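Local atomic coordinates of methylmalonyl-CoA carboxyltransferase 5S subunit (Propionibacterium freudenreichii subsp. shermanii, PDB entry 1RQB), a protein that transfers a carboxyl group from the biotin of the 1.3S subunit to pyruvate, forming oxaloacetate, in a cobalt-dependent reaction within the transcarboxylase complex. Residues 247-255 and 262-270. Numbering follows the deposited sequence.
Sequences DVVDTAISS and HNPTESVAE
At the C-terminal mouth of the TIM barrel, beside the cobalt site, the end of strand 248-251 is hydrogen-bonded to the turn that starts the next barrel helix, 265-271. A single backbone bridge joins A252 to P264: A252 N donates to N263 O at 3.1 Å, and T265 N gives its hydrogen to A252 O at 2.9 Å. P264, at the N-cap position, loses nothing by lacking an N-H, because the bridge uses N263 O and T265 N on either side of it, and its CA lies 3.3 Å from A252 O in a CA-H...O contact.

T251 crosses T265 at about a right angle, and its hydroxyl, set between backbone N and carbonyl carbon (chi1 63°), donates to T265 OG1 at 2.6 Å. T265 OG1 is also hydrogen-bonded to E29, whose carboxylate takes I253 N as well, so the buried hydroxyls form a chain. The methyl of T251 turns instead to V268, CG2 to CG2 3.7 Å; threonine suits this strand-helix layer of the barrel because its two branches serve both neighbours.

In the first turn of the helix, E266 bends at chi2 (103°), bringing its carboxylate back over the loop. OE1 receives S254 N on its syn lone pair at 2.8 Å, while OE2 is met by S254 OG from above the carboxylate plane; the CD1 methyl of I253 lies against the carboxylate, 3.4 Å from E266 OE1. With an alanine at E266, S254 N and OG would probably both lose their acceptor, and the loop would be less firmly held. A water lies between N263 N, which donates to it, and the carbonyl O of D250. H262, touching A252 CB obliquely through ND1, reaches with NE2 to D34, a cobalt ligand, a second-shell link that probably helps position that carboxylate.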
ATOM      1  N   ASP A 247      22.253   3.855   1.796  1.00 10.23           N
ATOM      2  CA  ASP A 247      22.731   3.206   3.025  1.00 10.77           C
ATOM      3  C   ASP A 247      21.604   2.822   3.986  1.00 13.60           C
ATOM      4  O   ASP A 247      21.668   1.761   4.604  1.00 10.09           O
ATOM      5  CB  ASP A 247      23.707   4.143   3.735  1.00 15.79           C
ATOM      6  CG  ASP A 247      24.884   4.511   2.850  1.00 23.01           C
ATOM      7  OD1 ASP A 247      25.887   3.773   2.878  1.00 26.99           O
ATOM      8  OD2 ASP A 247      24.791   5.510   2.100  1.00 22.88           O
ATOM      9  N   VAL A 248      20.594   3.679   4.119  1.00 10.78           N
ATOM     10  CA  VAL A 248      19.502   3.444   5.075  1.00 10.49           C
ATOM     11  C   VAL A 248      18.173   3.911   4.476  1.00 10.39           C
ATOM     12  O   VAL A 248      18.133   4.928   3.786  1.00  9.26           O
ATOM     13  CB  VAL A 248      19.705   4.294   6.382  1.00 10.23           C
ATOM     14  CG1 VAL A 248      18.514   4.083   7.363  1.00 11.63           C
ATOM     15  CG2 VAL A 248      21.050   3.960   7.045  1.00  9.76           C
ATOM     16  N   VAL A 249      17.082   3.183   4.731  1.00  7.97           N
ATOM     17  CA  VAL A 249      15.766   3.640   4.259  1.00  7.43           C
ATOM     18  C   VAL A 249      14.816   3.700   5.458  1.00  9.86           C
ATOM     19  O   VAL A 249      14.952   2.907   6.389  1.00  9.23           O
ATOM     20  CB  VAL A 249      15.189   2.719   3.131  1.00 13.16           C
ATOM     21  CG1 VAL A 249      16.099   2.799   1.875  1.00 12.16           C
ATOM     22  CG2 VAL A 249      15.081   1.286   3.611  1.00 14.04           C
ATOM     23  N   ASP A 250      13.898   4.678   5.470  1.00  9.08           N
ATOM     24  CA  ASP A 250      12.942   4.849   6.576  1.00  9.40           C
ATOM     25  C   ASP A 250      11.640   4.107   6.268  1.00  9.53           C
ATOM     26  O   ASP A 250      11.114   4.193   5.158  1.00 10.28           O
ATOM     27  CB  ASP A 250      12.589   6.327   6.796  1.00 10.95           C
ATOM     28  CG  ASP A 250      13.782   7.183   7.162  1.00 15.14           C
ATOM     29  OD1 ASP A 250      14.916   6.662   7.204  1.00 18.27           O
ATOM     30  OD2 ASP A 250      13.569   8.393   7.404  1.00 13.74           O
ATOM     31  N   THR A 251      11.110   3.401   7.266  1.00  7.48           N
ATOM     32  CA  THR A 251       9.857   2.652   7.103  1.00 11.99           C
ATOM     33  C   THR A 251       9.067   2.695   8.413  1.00  9.51           C
ATOM     34  O   THR A 251       9.572   3.123   9.451  1.00  8.66           O
ATOM     35  CB  THR A 251      10.132   1.162   6.739  1.00 14.04           C
ATOM     36  OG1 THR A 251      10.843   0.540   7.821  1.00 18.43           O
ATOM     37  CG2 THR A 251      10.983   1.055   5.465  1.00 13.69           C
ATOM     38  N   ALA A 252       7.824   2.237   8.351  1.00  7.75           N
ATOM     39  CA  ALA A 252       6.959   2.208   9.541  1.00  9.05           C
ATOM     40  C   ALA A 252       6.419   0.788   9.719  1.00 11.25           C
ATOM     41  O   ALA A 252       6.044   0.144   8.739  1.00  8.09           O
ATOM     42  CB  ALA A 252       5.780   3.189   9.367  1.00  8.65           C
ATOM     43  N   ILE A 253       6.358   0.312  10.964  1.00  8.71           N
ATOM     44  CA  ILE A 253       5.834  -1.039  11.228  1.00  8.52           C
ATOM     45  C   ILE A 253       4.509  -1.195  10.477  1.00  9.55           C
ATOM     46  O   ILE A 253       3.698  -0.272  10.425  1.00  9.86           O
ATOM     47  CB  ILE A 253       5.709  -1.287  12.755  1.00 11.55           C
ATOM     48  CG1 ILE A 253       5.745  -2.802  13.051  1.00  7.42           C
ATOM     49  CG2 ILE A 253       4.454  -0.623  13.294  1.00 11.56           C
ATOM     50  CD1 ILE A 253       7.092  -3.457  12.736  1.00 11.32           C
ATOM     51  N   SER A 254       4.277  -2.382   9.913  1.00  7.75           N
ATOM     52  CA  SER A 254       3.145  -2.634   9.007  1.00  9.78           C
ATOM     53  C   SER A 254       1.763  -2.255   9.550  1.00 10.37           C
ATOM     54  O   SER A 254       0.907  -1.853   8.764  1.00 11.32           O
ATOM     55  CB  SER A 254       3.160  -4.092   8.511  1.00 12.65           C
ATOM     56  OG  SER A 254       2.927  -5.011   9.556  1.00 18.21           O
ATOM     57  N   SER A 255       1.502  -2.361  10.849  1.00  8.20           N
ATOM     58  CA  SER A 255       0.166  -2.013  11.360  1.00 10.75           C
ATOM     59  C   SER A 255      -0.039  -0.496  11.425  1.00 10.84           C
ATOM     60  O   SER A 255      -1.134  -0.019  11.718  1.00  9.05           O
ATOM     61  CB  SER A 255      -0.057  -2.636  12.744  1.00 12.29           C
ATOM     62  OG  SER A 255       1.072  -2.437  13.582  1.00 11.31           O
ATOM     63  N   HIS A 262       3.956   5.689   5.554  1.00  6.12           N
ATOM     64  CA  HIS A 262       5.172   5.178   4.904  1.00  6.42           C
ATOM     65  C   HIS A 262       5.037   3.710   4.496  1.00  7.84           C
ATOM     66  O   HIS A 262       4.061   3.037   4.823  1.00  8.98           O
ATOM     67  CB  HIS A 262       6.333   5.328   5.893  1.00  6.26           C
ATOM     68  CG  HIS A 262       6.342   6.657   6.589  1.00  8.47           C
ATOM     69  ND1 HIS A 262       5.555   6.924   7.691  1.00  9.68           N
ATOM     70  CD2 HIS A 262       6.994   7.810   6.304  1.00  8.66           C
ATOM     71  CE1 HIS A 262       5.723   8.185   8.056  1.00  8.41           C
ATOM     72  NE2 HIS A 262       6.592   8.744   7.231  1.00  9.26           N
ATOM     73  N   ASN A 263       6.041   3.244   3.753  1.00  8.50           N
ATOM     74  CA  ASN A 263       6.098   1.843   3.315  1.00  6.72           C
ATOM     75  C   ASN A 263       6.382   1.000   4.560  1.00  7.67           C
ATOM     76  O   ASN A 263       7.079   1.451   5.470  1.00  7.13           O
ATOM     77  CB  ASN A 263       7.165   1.694   2.226  1.00  8.56           C
ATOM     78  CG  ASN A 263       6.844   2.548   1.006  1.00 10.93           C
ATOM     79  OD1 ASN A 263       5.834   2.337   0.337  1.00 10.37           O
ATOM     80  ND2 ASN A 263       7.683   3.549   0.742  1.00  9.61           N
ATOM     81  N   PRO A 264       5.810  -0.218   4.628  1.00  8.39           N
ATOM     82  CA  PRO A 264       5.943  -1.150   5.754  1.00  9.54           C
ATOM     83  C   PRO A 264       7.333  -1.744   5.988  1.00  9.95           C
ATOM     84  O   PRO A 264       7.961  -2.282   5.078  1.00  9.76           O
ATOM     85  CB  PRO A 264       4.890  -2.234   5.452  1.00  8.81           C
ATOM     86  CG  PRO A 264       4.111  -1.707   4.253  1.00  7.29           C
ATOM     87  CD  PRO A 264       5.103  -0.876   3.516  1.00  8.59           C
ATOM     88  N   THR A 265       7.781  -1.656   7.236  1.00  8.40           N
ATOM     89  CA  THR A 265       9.104  -2.159   7.636  1.00  7.31           C
ATOM     90  C   THR A 265       9.271  -3.627   7.234  1.00  8.20           C
ATOM     91  O   THR A 265      10.245  -3.998   6.581  1.00 10.12           O
ATOM     92  CB  THR A 265       9.277  -2.033   9.169  1.00 11.13           C
ATOM     93  OG1 THR A 265       9.229  -0.647   9.533  1.00  9.97           O
ATOM     94  CG2 THR A 265      10.606  -2.661   9.627  1.00  9.46           C
ATOM     95  N   GLU A 266       8.318  -4.465   7.623  1.00  6.70           N
ATOM     96  CA  GLU A 266       8.444  -5.901   7.333  1.00  8.58           C
ATOM     97  C   GLU A 266       8.407  -6.167   5.827  1.00 10.27           C
ATOM     98  O   GLU A 266       9.104  -7.056   5.339  1.00 10.92           O
ATOM     99  CB  GLU A 266       7.339  -6.683   8.028  1.00  9.16           C
ATOM    100  CG  GLU A 266       7.305  -6.468   9.534  1.00 17.40           C
ATOM    101  CD  GLU A 266       6.186  -5.523   9.942  1.00 19.93           C
ATOM    102  OE1 GLU A 266       6.215  -4.332   9.551  1.00 16.03           O
ATOM    103  OE2 GLU A 266       5.264  -5.981  10.640  1.00 20.01           O
ATOM    104  N   SER A 267       7.589  -5.422   5.086  1.00  8.95           N
ATOM    105  CA  SER A 267       7.513  -5.632   3.633  1.00  8.29           C
ATOM    106  C   SER A 267       8.853  -5.277   2.986  1.00 12.35           C
ATOM    107  O   SER A 267       9.341  -5.995   2.113  1.00 11.44           O
ATOM    108  CB  SER A 267       6.398  -4.775   3.032  1.00 10.09           C
ATOM    109  OG  SER A 267       5.135  -5.165   3.553  1.00 13.19           O
ATOM    110  N   VAL A 268       9.457  -4.172   3.417  1.00 11.67           N
ATOM    111  CA  VAL A 268      10.750  -3.758   2.853  1.00 11.42           C
ATOM    112  C   VAL A 268      11.819  -4.797   3.196  1.00 11.59           C
ATOM    113  O   VAL A 268      12.663  -5.130   2.365  1.00 13.78           O
ATOM    114  CB  VAL A 268      11.156  -2.354   3.360  1.00 13.02           C
ATOM    115  CG1 VAL A 268      12.600  -2.046   2.998  1.00 14.75           C
ATOM    116  CG2 VAL A 268      10.250  -1.319   2.719  1.00 11.07           C
ATOM    117  N   ALA A 269      11.773  -5.353   4.405  1.00  9.52           N
ATOM    118  CA  ALA A 269      12.789  -6.356   4.758  1.00 10.93           C
ATOM    119  C   ALA A 269      12.576  -7.645   3.960  1.00 13.14           C
ATOM    120  O   ALA A 269      13.530  -8.222   3.439  1.00 15.04           O
ATOM    121  CB  ALA A 269      12.747  -6.665   6.266  1.00 12.93           C
ATOM    122  N   GLU A 270      11.326  -8.098   3.854  1.00  9.75           N
ATOM    123  CA  GLU A 270      11.036  -9.362   3.159  1.00 12.00           C
ATOM    124  C   GLU A 270      11.282  -9.294   1.650  1.00  9.82           C
ATOM    125  O   GLU A 270      11.705 -10.278   1.047  1.00 14.05           O
ATOM    126  CB  GLU A 270       9.584  -9.785   3.398  1.00 12.97           C
ATOM    127  CG  GLU A 270       9.262 -10.098   4.841  1.00 17.16           C
ATOM    128  CD  GLU A 270       9.474 -11.563   5.204  1.00 21.91           C
ATOM    129  OE1 GLU A 270      10.129 -12.308   4.434  1.00 21.47           O
ATOM    130  OE2 GLU A 270       8.979 -11.966   6.276  1.00 22.53           O
TER
HETATM  131  O   HOH W   1       8.836   4.485   3.421  1.00 10.47           O